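Carbohydrate binding module family 33 and 10 domain protein (PDB 6RW7) probably cleaves cellulose chains by oxidation, its modelled part being the copper-binding lytic polysaccharide monooxygenase domain of the AA10 family. Local coordinates at residues Ser155-Asp160 against Ile166-Asn171; His1-Ile4 against Pro8-Gln11; Gly57-Lys62 against Asp138-Asp143. All coordinates share one frame; numbering follows the deposited sequence.

How the interactions relate
Interaction 2 is the buried contact of the three; interaction 1 is partly buried, and interaction 3 lies on the surface. Interactions 1 and 2 reach the same antiparallel four-stranded sheet, whose outermost strands are 157-160 and 3-6, with centres about 16 Å apart. Their chemistry differs accordingly: regular backbone ladder bonds in 155-160 against 166-171, and a strand carbonyl gripped twice by the residue that caps a helix in 1-4 against 8-11. Interaction 3 joins a loop to the start of a strand in the second sheet through charged side chains and water. It touches interaction 1 through the Cys-142 to Cys-170 disulfide, which ties the two sheets together.

Interaction 1 (Ser155-Asp160 against Ile166-Asn171); sequences SAVEAD and INVTCN. With NA (sodium ion), chain B.
A beta hairpin joins Val-157 to Val-168 and Glu-158 to Asn-167, with strand 157-160 antiparallel to strand 165-172. Glu-158 and Asn-167 form a hydrogen-bonded pair: Glu-158 N gives to Asn-167 O at 2.8 Å, and Asn-167 N returns a bond of the same length to Glu-158 O. Thr-169 N carries the ladder onward to Ala-156 O at 2.9 Å, a carbonyl that also accepts from a water that is itself hydrogen-bonded to Thr-169 OG1.

The side chains of Glu-158 and Asn-167 repeat the link. Asn-167 ND2 meets the anti lone pair of Glu-158 OE1 at 2.9 Å; the oxygen lies close to the amide plane, while the carboxylate is turned 82° from it. Glu-158 runs out extended, CG turned opposite the backbone N (chi1 167°), and reaches the neighbouring strand. A water accepts from the same ND2 and donates to Asp-160 OD2, which also bonds Asn-163.

In the four-stranded sheet of the domain, 157-160 is an outer strand, and strand 96-101 flanks 165-172 on its other side. The opposite face of the hairpin is apolar: Val-157 CG1 lies alongside Ile-166 CG2 at 3.9 Å. Branched side chains suit this face, where Val-157 and Val-168 touch Leu-114 of strand 111-118 and Ile-166 touches Thr-111. Val-157 O binds sodium at 2.3 Å, with Phe-151 O, Asn-154 O and three waters completing the site.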
loop_
_atom_site.group_PDB
_atom_site.type_symbol
_atom_site.label_atom_id
_atom_site.label_comp_id
_atom_site.label_asym_id
_atom_site.label_seq_id
_atom_site.Cartn_x
_atom_site.Cartn_y
_atom_site.Cartn_z
ATOM N N SER A 155 7.263 -0.432 -20.362
ATOM C CA SER A 155 6.066 0.256 -20.900
ATOM C C SER A 155 4.915 0.221 -19.890
ATOM O O SER A 155 3.933 0.973 -20.098
ATOM C CB SER A 155 5.644 -0.336 -22.219
ATOM O OG SER A 155 5.407 -1.717 -22.073
ATOM N N ALA A 156 5.031 -0.566 -18.827
ATOM C CA ALA A 156 3.989 -0.641 -17.775
ATOM C C ALA A 156 4.188 0.431 -16.695
ATOM O O ALA A 156 3.311 0.537 -15.843
ATOM C CB ALA A 156 3.972 -2.009 -17.154
ATOM N N VAL A 157 5.291 1.176 -16.707
ATOM C CA VAL A 157 5.648 2.098 -15.597
ATOM C C VAL A 157 5.867 3.486 -16.193
ATOM O O VAL A 157 6.666 3.609 -17.133
ATOM C CB VAL A 157 6.888 1.614 -14.824
ATOM C CG1 VAL A 157 7.071 2.461 -13.578
ATOM C CG2 VAL A 157 6.865 0.130 -14.467
ATOM N N GLU A 158 5.176 4.493 -15.673
ATOM C CA GLU A 158 5.267 5.878 -16.180
ATOM C C GLU A 158 5.588 6.826 -15.026
ATOM O O GLU A 158 4.989 6.681 -13.941
ATOM C CB GLU A 158 3.929 6.130 -16.862
ATOM C CG GLU A 158 3.606 7.554 -17.211
ATOM C CD GLU A 158 2.267 7.492 -17.910
ATOM O OE1 GLU A 158 1.234 7.524 -17.216
ATOM O OE2 GLU A 158 2.274 7.260 -19.131
ATOM N N ALA A 159 6.518 7.746 -15.258
ATOM C CA ALA A 159 6.812 8.869 -14.350
ATOM C C ALA A 159 5.926 10.058 -14.742
ATOM O O ALA A 159 5.963 10.474 -15.907
ATOM C CB ALA A 159 8.271 9.230 -14.402
ATOM N N ASP A 160 5.145 10.587 -13.815
ATOM C CA ASP A 160 4.394 11.844 -14.021
ATOM C C ASP A 160 5.102 12.918 -13.202
ATOM O O ASP A 160 4.849 13.037 -12.001
ATOM C CB ASP A 160 2.928 11.625 -13.678
ATOM C CG ASP A 160 2.097 12.887 -13.650
ATOM O OD1 ASP A 160 2.656 13.987 -13.895
ATOM O OD2 ASP A 160 0.896 12.731 -13.379
ATOM N N ILE A 166 4.069 8.060 -9.767
ATOM C CA ILE A 166 4.457 6.906 -10.616
ATOM C C ILE A 166 3.177 6.147 -10.937
ATOM O O ILE A 166 2.448 5.782 -9.996
ATOM C CB ILE A 166 5.495 5.995 -9.941
ATOM C CG1 ILE A 166 6.808 6.720 -9.645
ATOM C CG2 ILE A 166 5.702 4.744 -10.768
ATOM C CD1 ILE A 166 7.761 5.963 -8.741
ATOM N N ASN A 167 2.891 5.925 -12.220
ATOM C CA ASN A 167 1.708 5.165 -12.671
ATOM C C ASN A 167 2.183 3.783 -13.135
ATOM O O ASN A 167 3.091 3.715 -13.979
ATOM C CB ASN A 167 0.968 5.888 -13.795
ATOM C CG ASN A 167 0.560 7.303 -13.451
ATOM O OD1 ASN A 167 0.132 7.581 -12.327
ATOM N ND2 ASN A 167 0.673 8.209 -14.418
ATOM N N VAL A 168 1.645 2.719 -12.551
ATOM C CA VAL A 168 2.004 1.335 -12.938
ATOM C C VAL A 168 0.737 0.662 -13.431
ATOM O O VAL A 168 -0.243 0.665 -12.676
ATOM C CB VAL A 168 2.540 0.485 -11.780
ATOM C CG1 VAL A 168 3.202 -0.780 -12.298
ATOM C CG2 VAL A 168 3.417 1.213 -10.811
ATOM N N THR A 169 0.794 -0.014 -14.570
ATOM C CA THR A 169 -0.352 -0.787 -15.096
ATOM C C THR A 169 -0.148 -2.259 -14.753
ATOM O O THR A 169 0.948 -2.792 -15.011
ATOM C CB THR A 169 -0.525 -0.490 -16.584
ATOM O OG1 THR A 169 -0.700 0.922 -16.681
ATOM C CG2 THR A 169 -1.711 -1.215 -17.174
ATOM N N CYS A 170 -1.169 -2.888 -14.179
ATOM C CA CYS A 170 -1.091 -4.264 -13.653
ATOM C C CYS A 170 -2.310 -5.035 -14.143
ATOM O O CYS A 170 -3.372 -4.428 -14.313
ATOM C CB CYS A 170 -1.086 -4.284 -12.128
ATOM S SG CYS A 170 0.368 -3.549 -11.325
ATOM N N ASN A 171 -2.162 -6.348 -14.272
ATOM C CA ASN A 171 -3.298 -7.274 -14.484
ATOM C C ASN A 171 -3.764 -7.762 -13.109
ATOM O O ASN A 171 -3.120 -8.652 -12.536
ATOM C CB ASN A 171 -2.875 -8.440 -15.380
ATOM C CG ASN A 171 -4.005 -9.395 -15.674
ATOM O OD1 ASN A 171 -5.175 -9.017 -15.653
ATOM N ND2 ASN A 171 -3.657 -10.646 -15.927
HETATM NA NA NA B . 7.613 3.500 -19.225
HETATM O O HOH W 1 5.390 3.711 -20.027
HETATM O O HOH W 2 1.331 2.957 -16.364
HETATM O O HOH W 3 -0.584 10.970 -14.482
HETATM O O HOH W 4 8.131 2.873 -21.509
HETATM O O HOH W 5 7.706 5.802 -19.722
#

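Interaction 2 (His1-Ile4 against Pro8-Gln11); sequences HGYI and PSRQ. With CU1 (copper (I) ion), chain D.
Ile-4 O is held by both the backbone and the side chain of Ser-9 where the N-terminal strand 3-6 turns into helix 10-17. Ser-9 N reaches Ile-4 O at 3.1 Å from above the carbonyl plane, whereas Ser-9 OG donates to the same Ile-4 O at 2.7 Å and stays nearer that plane. Serine suits the N-cap because its short hydroxyl can donate to the strand carbonyl and accept from the first helical N-H groups: with chi1 67°, OG sits between the backbone N and carbonyl carbon, reaching Ile-4 while accepting from Gln-12 N and, weakly, from Gln-11 N.

Packing comes from Tyr-3 and Gln-11, whose side chains run past each other in opposite directions. Gln-11 CB and NE2 each lie 3.7 Å from Tyr-3 CB, with ring and amide planes 53° apart. Gln-11 suits this buried place because its amide both donates and accepts: OE1 bonds Ser-197, and NE2 bonds Phe-196 O. A water donates to Gly-2 O and accepts a weak bond from NE2.

Metal binding occupies the chain's beginning, as expected for the histidine brace of this family. His-107 supplies another ligand, while the copper(I) ion is chelated by His-1 N at 2.2 Å and His-1 ND1 at 1.9 Å.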
loop_
_atom_site.group_PDB
_atom_site.type_symbol
_atom_site.label_atom_id
_atom_site.label_comp_id
_atom_site.label_asym_id
_atom_site.label_seq_id
_atom_site.Cartn_x
_atom_site.Cartn_y
_atom_site.Cartn_z
ATOM N N HIS A 1 9.573 8.948 -0.406
ATOM C CA HIS A 1 8.421 8.963 0.517
ATOM C C HIS A 1 7.136 8.937 -0.278
ATOM O O HIS A 1 6.954 9.796 -1.162
ATOM C CB HIS A 1 8.457 10.194 1.420
ATOM C CG HIS A 1 9.451 10.002 2.497
ATOM N ND1 HIS A 1 10.797 9.796 2.216
ATOM C CD2 HIS A 1 9.301 9.885 3.825
ATOM C CE1 HIS A 1 11.451 9.583 3.350
ATOM N NE2 HIS A 1 10.556 9.650 4.361
ATOM N N GLY A 2 6.299 7.946 -0.032
ATOM C CA GLY A 2 5.107 7.801 -0.864
ATOM C C GLY A 2 4.148 6.748 -0.389
ATOM O O GLY A 2 4.405 6.015 0.576
ATOM N N TYR A 3 3.051 6.691 -1.112
ATOM C CA TYR A 3 1.877 5.853 -0.770
ATOM C C TYR A 3 1.018 5.782 -2.026
ATOM O O TYR A 3 1.207 6.602 -2.941
ATOM C CB TYR A 3 1.102 6.458 0.417
ATOM C CG TYR A 3 0.672 7.878 0.167
ATOM C CD1 TYR A 3 1.562 8.919 0.322
ATOM C CD2 TYR A 3 -0.589 8.171 -0.335
ATOM C CE1 TYR A 3 1.225 10.204 -0.033
ATOM C CE2 TYR A 3 -0.949 9.469 -0.672
ATOM C CZ TYR A 3 -0.041 10.490 -0.507
ATOM O OH TYR A 3 -0.382 11.783 -0.836
ATOM N N ILE A 4 0.091 4.847 -2.082
ATOM C CA ILE A 4 -0.800 4.723 -3.245
ATOM C C ILE A 4 -1.975 5.690 -3.077
ATOM O O ILE A 4 -2.752 5.596 -2.093
ATOM C CB ILE A 4 -1.207 3.267 -3.493
ATOM C CG1 ILE A 4 0.024 2.461 -3.918
ATOM C CG2 ILE A 4 -2.336 3.172 -4.515
ATOM C CD1 ILE A 4 -0.244 0.994 -4.077
ATOM N N PRO A 8 -7.452 4.442 -3.616
ATOM C CA PRO A 8 -6.948 5.047 -2.395
ATOM C C PRO A 8 -6.493 3.999 -1.382
ATOM O O PRO A 8 -7.284 3.201 -0.921
ATOM C CB PRO A 8 -8.114 5.873 -1.847
ATOM C CG PRO A 8 -9.333 5.288 -2.528
ATOM C CD PRO A 8 -8.859 4.767 -3.868
ATOM N N SER A 9 -5.225 4.091 -0.994
ATOM C CA SER A 9 -4.625 3.236 0.047
ATOM C C SER A 9 -5.100 3.667 1.429
ATOM O O SER A 9 -5.742 4.720 1.593
ATOM C CB SER A 9 -3.114 3.298 0.015
ATOM O OG SER A 9 -2.659 4.589 0.388
ATOM N N ARG A 10 -4.723 2.887 2.427
ATOM C CA ARG A 10 -5.015 3.255 3.829
ATOM C C ARG A 10 -4.423 4.635 4.120
ATOM O O ARG A 10 -5.034 5.384 4.901
ATOM C CB ARG A 10 -4.470 2.201 4.786
ATOM C CG ARG A 10 -5.215 0.881 4.677
ATOM C CD ARG A 10 -4.768 -0.177 5.649
ATOM N NE ARG A 10 -5.616 -1.357 5.482
ATOM C CZ ARG A 10 -5.586 -2.433 6.257
ATOM N NH1 ARG A 10 -4.722 -2.534 7.267
ATOM N NH2 ARG A 10 -6.464 -3.402 6.020
ATOM N N GLN A 11 -3.238 4.919 3.585
ATOM C CA GLN A 11 -2.546 6.208 3.830
ATOM C C GLN A 11 -3.249 7.363 3.112
ATOM O O GLN A 11 -3.203 8.499 3.613
ATOM C CB GLN A 11 -1.115 6.105 3.320
ATOM C CG GLN A 11 -0.303 5.083 4.082
ATOM C CD GLN A 11 0.293 4.057 3.168
ATOM O OE1 GLN A 11 -0.446 3.271 2.572
ATOM N NE2 GLN A 11 1.622 4.019 3.106
HETATM CU CU CU1 D . 11.511 9.561 0.455
HETATM O O HOH W 6 4.354 5.135 3.099
HETATM O O HOH W 7 12.113 12.014 0.819
#

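Interaction 3 (Gly57-Lys62 against Asp138-Asp143)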
loop_
_atom_site.group_PDB
_atom_site.type_symbol
_atom_site.label_atom_id
_atom_site.label_comp_id
_atom_site.label_asym_id
_atom_site.label_seq_id
_atom_site.Cartn_x
_atom_site.Cartn_y
_atom_site.Cartn_z
ATOM N N GLY A 57 12.313 -6.075 0.255
ATOM C CA GLY A 57 10.866 -6.266 0.403
ATOM C C GLY A 57 10.462 -7.726 0.438
ATOM O O GLY A 57 11.324 -8.623 0.588
ATOM N N ARG A 58 9.167 -7.958 0.300
ATOM C CA ARG A 58 8.525 -9.267 0.547
ATOM C C ARG A 58 9.030 -10.364 -0.407
ATOM O O ARG A 58 8.944 -11.510 -0.000
ATOM C CB ARG A 58 7.005 -9.113 0.467
ATOM C CG ARG A 58 6.246 -10.418 0.663
ATOM C CD ARG A 58 6.398 -11.001 2.041
ATOM N NE ARG A 58 5.764 -12.311 2.062
ATOM C CZ ARG A 58 5.827 -13.182 3.062
ATOM N NH1 ARG A 58 6.514 -12.904 4.162
ATOM N NH2 ARG A 58 5.239 -14.367 2.938
ATOM N N LYS A 59 9.552 -10.056 -1.581
ATOM C CA LYS A 59 10.112 -11.123 -2.461
ATOM C C LYS A 59 11.265 -11.813 -1.747
ATOM O O LYS A 59 11.477 -13.013 -2.039
ATOM C CB LYS A 59 10.569 -10.561 -3.796
ATOM C CG LYS A 59 9.389 -10.163 -4.678
ATOM C CD LYS A 59 9.817 -9.764 -6.055
ATOM C CE LYS A 59 10.541 -8.439 -6.081
ATOM N NZ LYS A 59 11.035 -8.126 -7.444
ATOM N N VAL A 60 11.960 -11.093 -0.874
ATOM C CA VAL A 60 13.193 -11.582 -0.200
ATOM C C VAL A 60 12.950 -11.768 1.295
ATOM O O VAL A 60 13.415 -12.781 1.842
ATOM C CB VAL A 60 14.356 -10.620 -0.496
ATOM C CG1 VAL A 60 15.601 -10.977 0.323
ATOM C CG2 VAL A 60 14.644 -10.619 -1.984
ATOM N N VAL A 61 12.371 -10.781 1.959
ATOM C CA VAL A 61 12.272 -10.699 3.438
ATOM C C VAL A 61 10.967 -11.383 3.833
ATOM O O VAL A 61 9.910 -10.774 3.573
ATOM C CB VAL A 61 12.282 -9.227 3.886
ATOM C CG1 VAL A 61 12.091 -9.110 5.390
ATOM C CG2 VAL A 61 13.525 -8.501 3.387
ATOM N N LYS A 62 11.011 -12.585 4.408
ATOM C CA LYS A 62 9.791 -13.399 4.650
ATOM C C LYS A 62 9.354 -13.370 6.115
ATOM O O LYS A 62 8.268 -13.889 6.405
ATOM C CB LYS A 62 10.025 -14.848 4.225
ATOM C CG LYS A 62 10.370 -15.008 2.764
ATOM C CD LYS A 62 9.292 -14.474 1.853
ATOM C CE LYS A 62 9.581 -14.805 0.418
ATOM N NZ LYS A 62 8.567 -14.201 -0.452
ATOM N N ASP A 138 1.535 -16.053 -2.296
ATOM C CA ASP A 138 2.984 -16.178 -2.029
ATOM C C ASP A 138 3.796 -15.349 -3.013
ATOM O O ASP A 138 4.886 -14.962 -2.632
ATOM C CB ASP A 138 3.405 -17.644 -2.101
ATOM C CG ASP A 138 2.816 -18.461 -0.964
ATOM O OD1 ASP A 138 2.433 -17.865 0.085
ATOM O OD2 ASP A 138 2.715 -19.685 -1.141
ATOM N N GLN A 139 3.317 -15.167 -4.238
ATOM C CA GLN A 139 4.043 -14.449 -5.301
ATOM C C GLN A 139 3.263 -13.191 -5.634
ATOM O O GLN A 139 2.036 -13.156 -5.566
ATOM C CB GLN A 139 4.216 -15.335 -6.537
ATOM C CG GLN A 139 5.082 -16.567 -6.279
ATOM C CD GLN A 139 6.506 -16.194 -5.979
ATOM O OE1 GLN A 139 7.069 -15.289 -6.591
ATOM N NE2 GLN A 139 7.099 -16.865 -5.004
ATOM N N PRO A 140 3.949 -12.131 -6.091
ATOM C CA PRO A 140 3.232 -10.929 -6.513
ATOM C C PRO A 140 2.426 -11.163 -7.796
ATOM O O PRO A 140 2.875 -11.905 -8.651
ATOM C CB PRO A 140 4.326 -9.879 -6.746
ATOM C CG PRO A 140 5.608 -10.660 -6.834
ATOM C CD PRO A 140 5.406 -12.002 -6.157
ATOM N N PHE A 141 1.293 -10.481 -7.938
ATOM C CA PHE A 141 0.502 -10.520 -9.194
ATOM C C PHE A 141 1.029 -9.483 -10.184
ATOM O O PHE A 141 0.716 -9.578 -11.364
ATOM C CB PHE A 141 -0.980 -10.313 -8.909
ATOM C CG PHE A 141 -1.392 -8.920 -8.506
ATOM C CD1 PHE A 141 -1.658 -7.950 -9.452
ATOM C CD2 PHE A 141 -1.544 -8.588 -7.173
ATOM C CE1 PHE A 141 -2.068 -6.680 -9.076
ATOM C CE2 PHE A 141 -1.989 -7.337 -6.789
ATOM C CZ PHE A 141 -2.216 -6.374 -7.741
ATOM N N CYS A 142 1.810 -8.506 -9.722
ATOM C CA CYS A 142 2.372 -7.462 -10.595
ATOM C C CYS A 142 3.749 -7.122 -10.038
ATOM O O CYS A 142 3.860 -6.918 -8.833
ATOM C CB CYS A 142 1.432 -6.266 -10.617
ATOM S SG CYS A 142 1.908 -4.943 -11.759
ATOM N N ASP A 143 4.769 -7.170 -10.876
ATOM C CA ASP A 143 6.166 -6.933 -10.444
ATOM C C ASP A 143 6.850 -6.317 -11.652
ATOM O O ASP A 143 7.123 -7.050 -12.614
ATOM C CB ASP A 143 6.818 -8.218 -9.933
ATOM C CG ASP A 143 8.255 -8.038 -9.473
ATOM O OD1 ASP A 143 8.772 -6.926 -9.538
ATOM O OD2 ASP A 143 8.845 -9.017 -9.116
HETATM O O HOH W 8 6.009 -15.203 -0.113
#
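Lys-59 and Asp-143 form the salt bridge that joins the loop after strand 52-54 to the beginning of strand 142-145. Lys-59 NZ meets the syn side of Asp-143 OD2 at 2.9 Å, lying 23° out of the carboxylate plane, and makes a weaker bond to OD1 at 3.3 Å. Its second acidic partner is Glu-113 of strand 111-118, so one ammonium group serves two carboxylates. Lysine suits this place because a long, flexible chain can reach across from the loop to the strand: the bend at chi3 (-71°) carries NZ to an aspartate whose short side chain comes from the opposite direction.

Water makes the next link. It donates to Asp-138 O at 2.8 Å and accepts from Lys-62 NZ at the same distance, with a weak bond from Arg-58 NH2. Lys-62 NZ also gives to Arg-58 O at 2.8 Å. With the chain folded back in this way, Lys-62 CD lies over the centre of the Arg-58 guanidinium.

Packing is slight. Lys-59 CD approaches Pro-140 CG at 4.4 Å, and both side chains touch Tyr-117. The rigid proline comes just before a classic beta bulge in which Phe-141 and Cys-142 both face Phe-116.

With two acids around one lysine, the contact probably favours a protonated Lys-59 and ionised carboxylates, which suggests a hold that is largely electrostatic, with a water adding a second link.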